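Local structure of Alpha/beta hydrolase (Pseudomonas aeruginosa PAO1, 4R1D) at residues E109-D114 against G208-Q213; G184-I189 against V513-R518; S214-A219 against A412-E417; V253-G258 against H279-A284. The protein binds calcium and is probably a lipase of the alpha/beta hydrolase family (Tle4), an effector of the H2 type VI secretion system held in check by Tli4. All coordinates share one frame; numbering follows the deposited sequence. Where two conformers were deposited one is given.

Interaction 1: residues E109-D114 against G208-Q213; sequences EQVEVD and GYNWLQ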
loop_
_atom_site.group_PDB
_atom_site.type_symbol
_atom_site.label_atom_id
_atom_site.label_comp_id
_atom_site.label_asym_id
_atom_site.label_seq_id
_atom_site.Cartn_x
_atom_site.Cartn_y
_atom_site.Cartn_z
ATOM N N GLU A 109 2.037 6.190 -7.047
ATOM C CA GLU A 109 2.179 7.623 -7.321
ATOM C C GLU A 109 0.857 8.369 -7.261
ATOM O O GLU A 109 0.829 9.600 -7.346
ATOM C CB GLU A 109 2.790 7.837 -8.717
ATOM C CG GLU A 109 4.235 7.389 -8.847
ATOM C CD GLU A 109 5.214 8.396 -8.265
ATOM O OE1 GLU A 109 4.819 9.567 -8.053
ATOM O OE2 GLU A 109 6.381 8.013 -8.017
ATOM N N GLN A 110 -0.234 7.624 -7.132
ATOM C CA GLN A 110 -1.570 8.190 -7.237
ATOM C C GLN A 110 -2.393 8.028 -5.960
ATOM O O GLN A 110 -3.596 8.286 -5.958
ATOM C CB GLN A 110 -2.302 7.598 -8.442
ATOM C CG GLN A 110 -1.596 7.959 -9.760
ATOM C CD GLN A 110 -2.210 7.303 -10.978
ATOM O OE1 GLN A 110 -3.281 6.707 -10.908
ATOM N NE2 GLN A 110 -1.509 7.384 -12.103
ATOM N N VAL A 111 -1.735 7.611 -4.875
ATOM C CA VAL A 111 -2.395 7.492 -3.583
ATOM C C VAL A 111 -1.655 8.288 -2.515
ATOM O O VAL A 111 -0.519 8.677 -2.709
ATOM C CB VAL A 111 -2.489 6.011 -3.101
ATOM C CG1 VAL A 111 -3.313 5.162 -4.082
ATOM C CG2 VAL A 111 -1.087 5.411 -2.854
ATOM N N GLU A 112 -2.315 8.519 -1.381
ATOM C CA GLU A 112 -1.671 9.154 -0.226
ATOM C C GLU A 112 -2.278 8.643 1.077
ATOM O O GLU A 112 -3.391 8.118 1.097
ATOM C CB GLU A 112 -1.804 10.682 -0.287
ATOM C CG GLU A 112 -3.244 11.158 -0.219
ATOM C CD GLU A 112 -3.395 12.679 -0.290
ATOM O OE1 GLU A 112 -2.417 13.377 -0.619
ATOM O OE2 GLU A 112 -4.514 13.161 -0.020
ATOM N N VAL A 113 -1.529 8.760 2.163
ATOM C CA VAL A 113 -2.046 8.390 3.475
ATOM C C VAL A 113 -3.381 9.066 3.775
ATOM O O VAL A 113 -3.554 10.258 3.512
ATOM C CB VAL A 113 -1.055 8.759 4.576
ATOM C CG1 VAL A 113 -1.670 8.513 5.954
ATOM C CG2 VAL A 113 0.236 7.972 4.384
ATOM N N ASP A 114 -4.314 8.288 4.319
ATOM C CA ASP A 114 -5.631 8.774 4.737
ATOM C C ASP A 114 -5.713 8.641 6.250
ATOM O O ASP A 114 -5.731 7.529 6.773
ATOM C CB ASP A 114 -6.742 7.942 4.076
ATOM C CG ASP A 114 -8.149 8.375 4.499
ATOM O OD1 ASP A 114 -8.285 9.368 5.250
ATOM O OD2 ASP A 114 -9.129 7.726 4.061
ATOM N N GLY A 208 1.900 6.535 9.750
ATOM C CA GLY A 208 1.381 5.785 8.615
ATOM C C GLY A 208 2.102 6.228 7.346
ATOM O O GLY A 208 2.576 7.370 7.253
ATOM N N TYR A 209 2.183 5.339 6.358
ATOM C CA TYR A 209 2.925 5.648 5.144
ATOM C C TYR A 209 2.352 4.930 3.926
ATOM O O TYR A 209 1.622 3.950 4.044
ATOM C CB TYR A 209 4.412 5.331 5.319
ATOM C CG TYR A 209 4.682 3.854 5.543
ATOM C CD1 TYR A 209 4.734 3.326 6.823
ATOM C CD2 TYR A 209 4.905 3.004 4.476
ATOM C CE1 TYR A 209 4.970 1.983 7.028
ATOM C CE2 TYR A 209 5.149 1.648 4.671
ATOM C CZ TYR A 209 5.181 1.151 5.946
ATOM O OH TYR A 209 5.427 -0.197 6.141
ATOM N N ASN A 210 2.682 5.451 2.756
ATOM C CA ASN A 210 2.207 4.900 1.507
ATOM C C ASN A 210 2.995 3.633 1.210
ATOM O O ASN A 210 4.087 3.696 0.663
ATOM C CB ASN A 210 2.378 5.945 0.403
ATOM C CG ASN A 210 2.082 5.400 -0.982
ATOM O OD1 ASN A 210 1.649 4.253 -1.143
ATOM N ND2 ASN A 210 2.291 6.244 -1.998
ATOM N N TRP A 211 2.435 2.494 1.606
ATOM C CA TRP A 211 3.132 1.205 1.511
ATOM C C TRP A 211 3.293 0.695 0.073
ATOM O O TRP A 211 4.047 -0.241 -0.177
ATOM C CB TRP A 211 2.449 0.159 2.412
ATOM C CG TRP A 211 0.973 0.054 2.182
ATOM C CD1 TRP A 211 -0.025 0.703 2.875
ATOM C CD2 TRP A 211 0.322 -0.720 1.173
ATOM N NE1 TRP A 211 -1.251 0.364 2.357
ATOM C CE2 TRP A 211 -1.066 -0.510 1.313
ATOM C CE3 TRP A 211 0.779 -1.589 0.173
ATOM C CZ2 TRP A 211 -2.005 -1.123 0.481
ATOM C CZ3 TRP A 211 -0.163 -2.202 -0.659
ATOM C CH2 TRP A 211 -1.537 -1.962 -0.498
ATOM N N LEU A 212 2.599 1.312 -0.882
ATOM C CA LEU A 212 2.773 0.927 -2.286
ATOM C C LEU A 212 4.085 1.439 -2.874
ATOM O O LEU A 212 4.667 0.828 -3.782
ATOM C CB LEU A 212 1.603 1.444 -3.123
ATOM C CG LEU A 212 0.298 0.688 -2.881
ATOM C CD1 LEU A 212 -0.872 1.506 -3.392
ATOM C CD2 LEU A 212 0.371 -0.671 -3.605
ATOM N N GLN A 213 4.553 2.577 -2.377
ATOM C CA GLN A 213 5.767 3.151 -2.918
ATOM C C GLN A 213 6.964 2.473 -2.276
ATOM O O GLN A 213 6.814 1.744 -1.292
ATOM C CB GLN A 213 5.815 4.651 -2.631
ATOM C CG GLN A 213 6.219 4.965 -1.198
ATOM C CD GLN A 213 6.058 6.431 -0.866
ATOM O OE1 GLN A 213 5.836 7.265 -1.763
ATOM N NE2 GLN A 213 6.158 6.762 0.421
HETATM O O HOH W 1 2.250 9.301 -1.255
#
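Val-111, Val-113 and Asn-210 carry this contact, in which a short edge strand lies over the loop that follows strand 201-206. The two backbones run roughly antiparallel, yet no direct hydrogen bond joins them. Both valines turn a methyl to the loop, while Glu-112 between them points away to Arg-63 and Lys-68, the alternation expected of a strand. CG2 of Val-113 rests on the backbone, 3.6 Å from CA of Tyr-209; a short branched valine lets a methyl lie directly against the main chain. CG2 of Val-111 lies against the carboxamide of Asn-210, 3.4 Å from OD1, and also meets CD1 of Leu-212 at 3.9 Å. CG of Asn-210 is anti to its backbone N (chi1 172°), which carries it toward the strand. Asparagine fits here because both ends of the amide are used: OD1 accepts from N of Leu-212 at 3.1 Å in an Asx turn, the donor standing above the carbonyl plane, whereas ND2 donates to O of Ala-108 and to a water. That water donates in turn to O of Val-111 at 3.2 Å, a polar bridge beside the methyl packing. Strand 111-113 borders the antiparallel sheet with strands 62-64 and 70-72; Leu-62 of strand 62-64 touches both Val-111 and Leu-212, and the loop beneath leads into helix 215-238.

Interaction 2: residues G184-I189 against V513-R518; sequences GKVGPI and VKASFR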
loop_
_atom_site.group_PDB
_atom_site.type_symbol
_atom_site.label_atom_id
_atom_site.label_comp_id
_atom_site.label_asym_id
_atom_site.label_seq_id
_atom_site.Cartn_x
_atom_site.Cartn_y
_atom_site.Cartn_z
ATOM N N GLY A 184 21.859 -12.286 24.585
ATOM C CA GLY A 184 22.464 -12.516 25.885
ATOM C C GLY A 184 23.251 -11.339 26.423
ATOM O O GLY A 184 23.990 -11.476 27.394
ATOM N N LYS A 185 23.090 -10.179 25.798
ATOM C CA LYS A 185 23.848 -8.997 26.187
ATOM C C LYS A 185 23.063 -8.120 27.169
ATOM O O LYS A 185 23.591 -7.690 28.192
ATOM C CB LYS A 185 24.295 -8.212 24.949
ATOM C CG LYS A 185 25.245 -9.013 24.033
ATOM C CD LYS A 185 25.625 -8.275 22.739
ATOM C CE LYS A 185 24.451 -8.154 21.762
ATOM N NZ LYS A 185 24.860 -7.693 20.384
ATOM N N VAL A 186 21.793 -7.878 26.875
ATOM C CA VAL A 186 21.022 -6.955 27.696
ATOM C C VAL A 186 20.501 -7.610 28.964
ATOM O O VAL A 186 20.363 -8.825 29.042
ATOM C CB VAL A 186 19.855 -6.326 26.909
ATOM C CG1 VAL A 186 20.377 -5.577 25.707
ATOM C CG2 VAL A 186 18.852 -7.382 26.503
ATOM N N GLY A 187 20.221 -6.796 29.973
ATOM C CA GLY A 187 19.775 -7.329 31.246
ATOM C C GLY A 187 18.385 -6.836 31.582
ATOM O O GLY A 187 17.793 -6.082 30.815
ATOM N N PRO A 188 17.853 -7.261 32.732
ATOM C CA PRO A 188 16.498 -6.857 33.113
ATOM C C PRO A 188 16.427 -5.362 33.363
ATOM O O PRO A 188 17.451 -4.731 33.631
ATOM C CB PRO A 188 16.266 -7.610 34.428
ATOM C CG PRO A 188 17.637 -7.855 34.963
ATOM C CD PRO A 188 18.480 -8.119 33.754
ATOM N N ILE A 189 15.224 -4.807 33.258
ATOM C CA ILE A 189 14.973 -3.440 33.672
ATOM C C ILE A 189 15.130 -3.386 35.192
ATOM O O ILE A 189 14.738 -4.328 35.889
ATOM C CB ILE A 189 13.546 -3.019 33.283
ATOM C CG1 ILE A 189 13.445 -2.802 31.769
ATOM C CG2 ILE A 189 13.122 -1.764 34.024
ATOM C CD1 ILE A 189 12.007 -2.822 31.231
ATOM N N VAL A 513 22.265 -7.433 16.287
ATOM C CA VAL A 513 21.519 -6.367 16.959
ATOM C C VAL A 513 21.645 -6.509 18.469
ATOM O O VAL A 513 21.957 -7.594 18.987
ATOM C CB VAL A 513 20.024 -6.307 16.547
ATOM C CG1 VAL A 513 19.880 -5.816 15.111
ATOM C CG2 VAL A 513 19.358 -7.661 16.725
ATOM N N LYS A 514 21.418 -5.409 19.175
ATOM C CA LYS A 514 21.646 -5.376 20.618
ATOM C C LYS A 514 20.767 -6.367 21.382
ATOM O O LYS A 514 21.229 -7.040 22.306
ATOM C CB LYS A 514 21.455 -3.959 21.157
ATOM C CG LYS A 514 21.596 -3.851 22.671
ATOM C CD LYS A 514 21.749 -2.394 23.112
ATOM C CE LYS A 514 23.213 -1.946 23.119
ATOM N NZ LYS A 514 23.418 -0.651 23.862
ATOM N N ALA A 515 19.494 -6.445 21.008
ATOM C CA ALA A 515 18.580 -7.396 21.630
ATOM C C ALA A 515 17.643 -8.014 20.597
ATOM O O ALA A 515 17.173 -7.333 19.683
ATOM C CB ALA A 515 17.776 -6.725 22.751
ATOM N N SER A 516 17.388 -9.308 20.732
ATOM C CA SER A 516 16.520 -10.033 19.799
ATOM C C SER A 516 15.694 -11.067 20.572
ATOM O O SER A 516 16.246 -11.959 21.240
ATOM C CB SER A 516 17.351 -10.704 18.694
ATOM O OG SER A 516 16.542 -11.449 17.795
ATOM N N PHE A 517 14.373 -10.927 20.505
ATOM C CA PHE A 517 13.456 -11.827 21.207
ATOM C C PHE A 517 12.792 -12.799 20.249
ATOM O O PHE A 517 12.017 -12.404 19.360
ATOM C CB PHE A 517 12.408 -11.032 21.989
ATOM C CG PHE A 517 13.002 -10.139 23.038
ATOM C CD1 PHE A 517 13.574 -8.923 22.691
ATOM C CD2 PHE A 517 13.005 -10.521 24.371
ATOM C CE1 PHE A 517 14.132 -8.103 23.636
ATOM C CE2 PHE A 517 13.563 -9.710 25.330
ATOM C CZ PHE A 517 14.125 -8.489 24.968
ATOM N N ARG A 518 13.114 -14.078 20.435
ATOM C CA ARG A 518 12.659 -15.126 19.544
ATOM C C ARG A 518 11.413 -15.773 20.162
ATOM O O ARG A 518 11.505 -16.607 21.068
ATOM C CB ARG A 518 13.792 -16.130 19.365
ATOM C CG ARG A 518 13.571 -17.288 18.390
ATOM C CD ARG A 518 14.900 -18.060 18.326
ATOM N NE ARG A 518 14.909 -19.234 17.454
ATOM C CZ ARG A 518 15.201 -19.220 16.156
ATOM N NH1 ARG A 518 15.471 -18.074 15.535
ATOM N NH2 ARG A 518 15.210 -20.364 15.470
HETATM O O HOH W 2 20.961 -8.898 24.249
#
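Lys-185 stretches from its loop to the two residues just before strand 515-519, meeting two successive carbonyls. CB points toward them, and CB, CG and CD approach without a contact within 4.2 Å; a bend at chi3 (-70°) then brings CE beside O of Lys-514, at 3.5 Å. One atom further, NZ donates to O of Val-513 at 3.2 Å, standing well above that carbonyl's plane. A long, flexible lysine suits this exposed position, able to span the gap and place its ammonium on a backbone oxygen. The strand that follows is an outermost strand of the six-stranded parallel sheet at the heart of the alpha/beta hydrolase fold, so the loop 184-189 flanks a sheet edge. Next to the lysine, Val-186 supplies the apolar half of the contact. Its CG1 lies 3.7 Å from CG of Lys-514, using the aliphatic stem of a residue whose NZ is paired with Glu-426, and its CG2 is 4.0 Å from CB of Ala-515; the small alanine lets the valine come close to the strand. Tyr-550 of helix 542-556 also packs on Val-186. A water accepts from N of Val-186 and donates to O of Lys-514 at 2.7 Å.

Interaction 3: residues S214-A219 against A412-E417; sequences SNRQSA and ANFHGE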
loop_
_atom_site.group_PDB
_atom_site.type_symbol
_atom_site.label_atom_id
_atom_site.label_comp_id
_atom_site.label_asym_id
_atom_site.label_seq_id
_atom_site.Cartn_x
_atom_site.Cartn_y
_atom_site.Cartn_z
ATOM N N SER A 214 8.155 2.718 -2.824
ATOM C CA SER A 214 9.371 2.171 -2.229
ATOM C C SER A 214 9.505 2.581 -0.777
ATOM O O SER A 214 9.248 3.724 -0.414
ATOM C CB SER A 214 10.629 2.637 -2.973
ATOM O OG SER A 214 11.775 2.027 -2.403
ATOM N N ASN A 215 9.930 1.644 0.057
ATOM C CA ASN A 215 10.229 1.968 1.434
ATOM C C ASN A 215 11.342 2.997 1.552
ATOM O O ASN A 215 11.444 3.702 2.553
ATOM C CB ASN A 215 10.520 0.680 2.208
ATOM C CG ASN A 215 9.315 -0.219 2.246
ATOM O OD1 ASN A 215 9.276 -1.276 1.603
ATOM N ND2 ASN A 215 8.286 0.222 2.955
ATOM N N ARG A 216 12.159 3.095 0.508
ATOM C CA ARG A 216 13.134 4.167 0.413
ATOM C C ARG A 216 12.460 5.533 0.503
ATOM O O ARG A 216 12.940 6.422 1.212
ATOM C CB ARG A 216 13.914 4.062 -0.899
ATOM C CG ARG A 216 15.112 4.990 -0.958
ATOM C CD ARG A 216 15.668 5.094 -2.374
ATOM N NE ARG A 216 16.233 3.835 -2.863
ATOM C CZ ARG A 216 17.444 3.381 -2.544
ATOM N NH1 ARG A 216 18.218 4.067 -1.709
ATOM N NH2 ARG A 216 17.884 2.239 -3.059
ATOM N N GLN A 217 11.358 5.712 -0.223
ATOM C CA GLN A 217 10.656 6.991 -0.211
ATOM C C GLN A 217 9.831 7.170 1.072
ATOM O O GLN A 217 9.703 8.277 1.594
ATOM C CB GLN A 217 9.760 7.143 -1.450
ATOM C CG GLN A 217 8.989 8.445 -1.436
ATOM C CD GLN A 217 9.900 9.656 -1.551
ATOM O OE1 GLN A 217 10.818 9.679 -2.370
ATOM N NE2 GLN A 217 9.652 10.668 -0.721
ATOM N N SER A 218 9.283 6.072 1.587
ATOM C CA SER A 218 8.530 6.144 2.835
ATOM C C SER A 218 9.390 6.618 4.007
ATOM O O SER A 218 8.904 7.276 4.943
ATOM C CB SER A 218 7.856 4.805 3.144
ATOM O OG SER A 218 6.806 4.555 2.222
ATOM N N ALA A 219 10.668 6.270 3.981
ATOM C CA ALA A 219 11.594 6.765 4.998
ATOM C C ALA A 219 11.622 8.291 4.957
ATOM O O ALA A 219 11.585 8.949 5.999
ATOM C CB ALA A 219 12.996 6.206 4.775
ATOM N N ALA A 412 16.542 -4.870 -5.962
ATOM C CA ALA A 412 17.830 -5.523 -5.711
ATOM C C ALA A 412 18.814 -4.503 -5.159
ATOM O O ALA A 412 19.586 -4.791 -4.237
ATOM C CB ALA A 412 18.380 -6.160 -6.993
ATOM N N ASN A 413 18.767 -3.295 -5.710
ATOM C CA ASN A 413 19.675 -2.237 -5.280
ATOM C C ASN A 413 19.334 -1.760 -3.860
ATOM O O ASN A 413 20.210 -1.586 -3.021
ATOM C CB ASN A 413 19.662 -1.080 -6.290
ATOM C CG ASN A 413 20.626 0.030 -5.921
ATOM O OD1 ASN A 413 21.827 -0.202 -5.775
ATOM N ND2 ASN A 413 20.107 1.248 -5.789
ATOM N N PHE A 414 18.046 -1.588 -3.590
ATOM C CA PHE A 414 17.599 -1.196 -2.253
ATOM C C PHE A 414 17.940 -2.268 -1.222
ATOM O O PHE A 414 18.468 -1.966 -0.161
ATOM C CB PHE A 414 16.092 -0.917 -2.273
ATOM C CG PHE A 414 15.513 -0.548 -0.926
ATOM C CD1 PHE A 414 15.888 0.625 -0.293
ATOM C CD2 PHE A 414 14.575 -1.366 -0.314
ATOM C CE1 PHE A 414 15.342 0.985 0.938
ATOM C CE2 PHE A 414 14.029 -1.025 0.922
ATOM C CZ PHE A 414 14.414 0.160 1.546
ATOM N N HIS A 415 17.630 -3.522 -1.537
ATOM C CA HIS A 415 18.000 -4.649 -0.680
ATOM C C HIS A 415 19.483 -4.643 -0.341
ATOM O O HIS A 415 19.862 -4.825 0.811
ATOM C CB HIS A 415 17.689 -5.972 -1.365
ATOM C CG HIS A 415 16.239 -6.318 -1.377
ATOM N ND1 HIS A 415 15.727 -7.335 -2.150
ATOM C CD2 HIS A 415 15.192 -5.794 -0.697
ATOM C CE1 HIS A 415 14.424 -7.416 -1.956
ATOM N NE2 HIS A 415 14.073 -6.493 -1.078
ATOM N N GLY A 416 20.314 -4.477 -1.365
ATOM C CA GLY A 416 21.756 -4.456 -1.180
ATOM C C GLY A 416 22.231 -3.332 -0.275
ATOM O O GLY A 416 23.074 -3.545 0.593
ATOM N N GLU A 417 21.703 -2.129 -0.485
ATOM C CA GLU A 417 22.031 -1.003 0.384
ATOM C C GLU A 417 21.605 -1.242 1.817
ATOM O O GLU A 417 22.376 -0.998 2.752
ATOM C CB GLU A 417 21.385 0.279 -0.125
ATOM C CG GLU A 417 22.026 0.819 -1.380
ATOM C CD GLU A 417 21.579 2.238 -1.659
ATOM O OE1 GLU A 417 20.676 2.415 -2.483
ATOM O OE2 GLU A 417 22.119 3.176 -1.036
HETATM O O HOH W 3 17.049 1.025 -5.684
#
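Arg-216 reaches across to Phe-414 and Glu-417 with a side chain that leaves its helix nearly extended and then bends at chi3 (-66°), which sets NE. Phe-414 comes the other way, its CG anti to the backbone N (chi1 178°), and the two side chains slide past each other in opposite directions. Their planes are 72° apart: CD1 of Phe-414 sits over one face of the guanidinium, 3.9 Å from CZ of Arg-216 and toward the rim, while NH2 lies at the edge of the phenyl ring. The cation is thus not above the ring face, as a cation-pi contact would require. Beyond this, the ring tip meets the start of helix 215-238, with CZ of Phe-414 4.0 Å from CB of Asn-215. That helix start is capped by Ser-214, whose OG accepts from N of Arg-216 at 3.1 Å and also bonds to Glu-325. The short segments of the two helices stand 11.9 Å apart at their axes, a separation that long arginine and broad phenylalanine side chains can bridge. At the outer end, one carboxylate oxygen does all the work: OE1 of Glu-417 accepts from NH2 at 2.9 Å and from NH1 at 3.1 Å of Arg-216, both donors on the same face of the carboxylate. A water accepts hydrogen bonds from NH2 of Arg-216 and from ND2 of Asn-413. Such a two-nitrogen, one-oxygen salt bridge would be expected to favour the ionised form of Glu-417.

Interaction 4: residues V253-G258 against H279-A284; sequences VTHSMG and HGVQPA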
loop_
_atom_site.group_PDB
_atom_site.type_symbol
_atom_site.label_atom_id
_atom_site.label_comp_id
_atom_site.label_asym_id
_atom_site.label_seq_id
_atom_site.Cartn_x
_atom_site.Cartn_y
_atom_site.Cartn_z
ATOM N N VAL A 253 9.105 2.659 16.964
ATOM C CA VAL A 253 8.560 1.332 17.267
ATOM C C VAL A 253 7.881 0.884 15.986
ATOM O O VAL A 253 6.959 1.551 15.490
ATOM C CB VAL A 253 7.561 1.377 18.443
ATOM C CG1 VAL A 253 6.929 0.019 18.651
ATOM C CG2 VAL A 253 8.265 1.867 19.722
ATOM N N THR A 254 8.368 -0.208 15.404
ATOM C CA THR A 254 7.917 -0.597 14.077
ATOM C C THR A 254 7.232 -1.949 14.062
ATOM O O THR A 254 7.539 -2.832 14.865
ATOM C CB THR A 254 9.090 -0.640 13.065
ATOM O OG1 THR A 254 9.859 -1.829 13.264
ATOM C CG2 THR A 254 9.994 0.579 13.242
ATOM N N HIS A 255 6.310 -2.106 13.121
ATOM C CA HIS A 255 5.701 -3.410 12.853
ATOM C C HIS A 255 6.044 -3.868 11.439
ATOM O O HIS A 255 5.920 -3.104 10.477
ATOM C CB HIS A 255 4.187 -3.309 13.008
ATOM C CG HIS A 255 3.453 -4.596 12.794
ATOM N ND1 HIS A 255 3.605 -5.697 13.614
ATOM C CD2 HIS A 255 2.551 -4.952 11.855
ATOM C CE1 HIS A 255 2.819 -6.671 13.187
ATOM N NE2 HIS A 255 2.163 -6.241 12.129
ATOM N N SER A 256 6.490 -5.107 11.309
ATOM C CA SER A 256 6.568 -5.708 9.976
ATOM C C SER A 256 7.455 -4.872 9.037
ATOM O O SER A 256 8.554 -4.459 9.409
ATOM C CB SER A 256 5.141 -5.842 9.417
ATOM O OG SER A 256 5.111 -6.494 8.151
ATOM N N MET A 257 6.989 -4.615 7.814
ATOM C CA MET A 257 7.802 -3.879 6.843
ATOM C C MET A 257 8.116 -2.453 7.286
ATOM O O MET A 257 8.995 -1.795 6.723
ATOM C CB MET A 257 7.136 -3.872 5.472
ATOM C CG MET A 257 7.383 -5.152 4.700
ATOM S SD MET A 257 6.684 -5.054 3.048
ATOM C CE MET A 257 6.790 -3.273 2.757
ATOM N N GLY A 258 7.402 -1.974 8.296
ATOM C CA GLY A 258 7.723 -0.678 8.870
ATOM C C GLY A 258 9.161 -0.660 9.376
ATOM O O GLY A 258 9.768 0.396 9.527
ATOM N N HIS A 279 11.916 -3.063 16.730
ATOM C CA HIS A 279 11.323 -3.748 15.583
ATOM C C HIS A 279 10.500 -4.943 16.045
ATOM O O HIS A 279 10.990 -5.793 16.806
ATOM C CB HIS A 279 12.402 -4.329 14.659
ATOM C CG HIS A 279 13.236 -3.318 13.934
ATOM N ND1 HIS A 279 12.703 -2.244 13.252
ATOM C CD2 HIS A 279 14.571 -3.289 13.700
ATOM C CE1 HIS A 279 13.682 -1.566 12.673
ATOM N NE2 HIS A 279 14.824 -2.180 12.927
ATOM N N GLY A 280 9.277 -5.038 15.537
ATOM C CA GLY A 280 8.447 -6.220 15.708
ATOM C C GLY A 280 8.212 -6.900 14.369
ATOM O O GLY A 280 7.890 -6.246 13.373
ATOM N N VAL A 281 8.391 -8.215 14.350
ATOM C CA VAL A 281 8.174 -9.052 13.167
ATOM C C VAL A 281 8.654 -8.486 11.831
ATOM O O VAL A 281 7.938 -8.562 10.827
ATOM C CB VAL A 281 6.702 -9.543 13.036
ATOM C CG1 VAL A 281 6.289 -10.305 14.283
ATOM C CG2 VAL A 281 5.723 -8.369 12.735
ATOM N N GLN A 282 9.874 -7.957 11.810
ATOM C CA GLN A 282 10.427 -7.403 10.583
ATOM C C GLN A 282 10.832 -8.529 9.647
ATOM O O GLN A 282 11.541 -9.434 10.055
ATOM C CB GLN A 282 11.664 -6.547 10.859
ATOM C CG GLN A 282 12.166 -5.859 9.592
ATOM C CD GLN A 282 13.433 -5.041 9.779
ATOM O OE1 GLN A 282 13.720 -4.508 10.873
ATOM N NE2 GLN A 282 14.203 -4.932 8.703
ATOM N N PRO A 283 10.385 -8.470 8.395
ATOM C CA PRO A 283 10.930 -9.374 7.375
ATOM C C PRO A 283 12.227 -8.744 6.839
ATOM O O PRO A 283 12.258 -8.172 5.738
ATOM C CB PRO A 283 9.840 -9.375 6.307
ATOM C CG PRO A 283 9.244 -7.990 6.388
ATOM C CD PRO A 283 9.323 -7.595 7.862
ATOM N N ALA A 284 13.287 -8.859 7.639
ATOM C CA ALA A 284 14.517 -8.095 7.462
ATOM C C ALA A 284 15.147 -8.392 6.118
ATOM O O ALA A 284 15.738 -7.506 5.486
ATOM C CB ALA A 284 15.510 -8.409 8.604
HETATM O O HOH W 4 9.352 -4.239 12.109
#
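Thr-254 and His-255 pair in parallel with His-279 and Gly-280, a buried strand-to-strand contact between the two middle strands of the central sheet, joined through helix 258-267 as a beta-alpha-beta unit. N of Gly-280 donates to O of Thr-254 at 2.9 Å, and N of Ser-256 donates to O of Gly-280 at 2.7 Å, almost in line with its C=O. On the face bearing Thr-254 and His-279 the side chains lie side by side, and ND1 of His-279 donates to OG1 of Thr-254 at 2.9 Å with the hydroxyl in the ring plane. OG1 passes a hydrogen bond on to a water, which donates to the carbonyls of Ser-256 and Gly-280 just beyond the paired strand ends. There CA of Ser-256 makes a C-H...O contact with O of Val-281, at 3.3 Å, and CD of Pro-283 packs on C of Ser-256 at 3.5 Å. Ser-256 has a positive phi (58°) and sits in a type II' turn from His-255 to Gly-258; glycine, with no side chain, fits the tight place beside O of His-255. With OG of Ser-256 bonded to NE2 of His-535, this strand-turn-helix bend is consistent with the nucleophile elbow of an alpha/beta hydrolase.

In the fold
Along the chain interactions 1 and 2 interlock, the loop 184-189 preceding 208-213, while interaction 3 opens directly after interaction 1 and its two segments bracket both of interaction 4. Interaction 4 lies in the middle of the parallel sheet, about 6 Å from the centre of the chain, and interaction 2 at an edge strand of the same sheet, their centres about 17 Å apart. Interactions 1 and 2 fall on opposite sides of the chain's centre, about 34 Å apart between centres. Interactions 1, 3 and 4 touch: Tyr-209 and Gln-213 meet Ser-218, and Asn-215 meets Met-257. A chain of contacts thus runs from the turn of interaction 4 by the start of helix 215-238 and the loop 208-213 to strand 111-113.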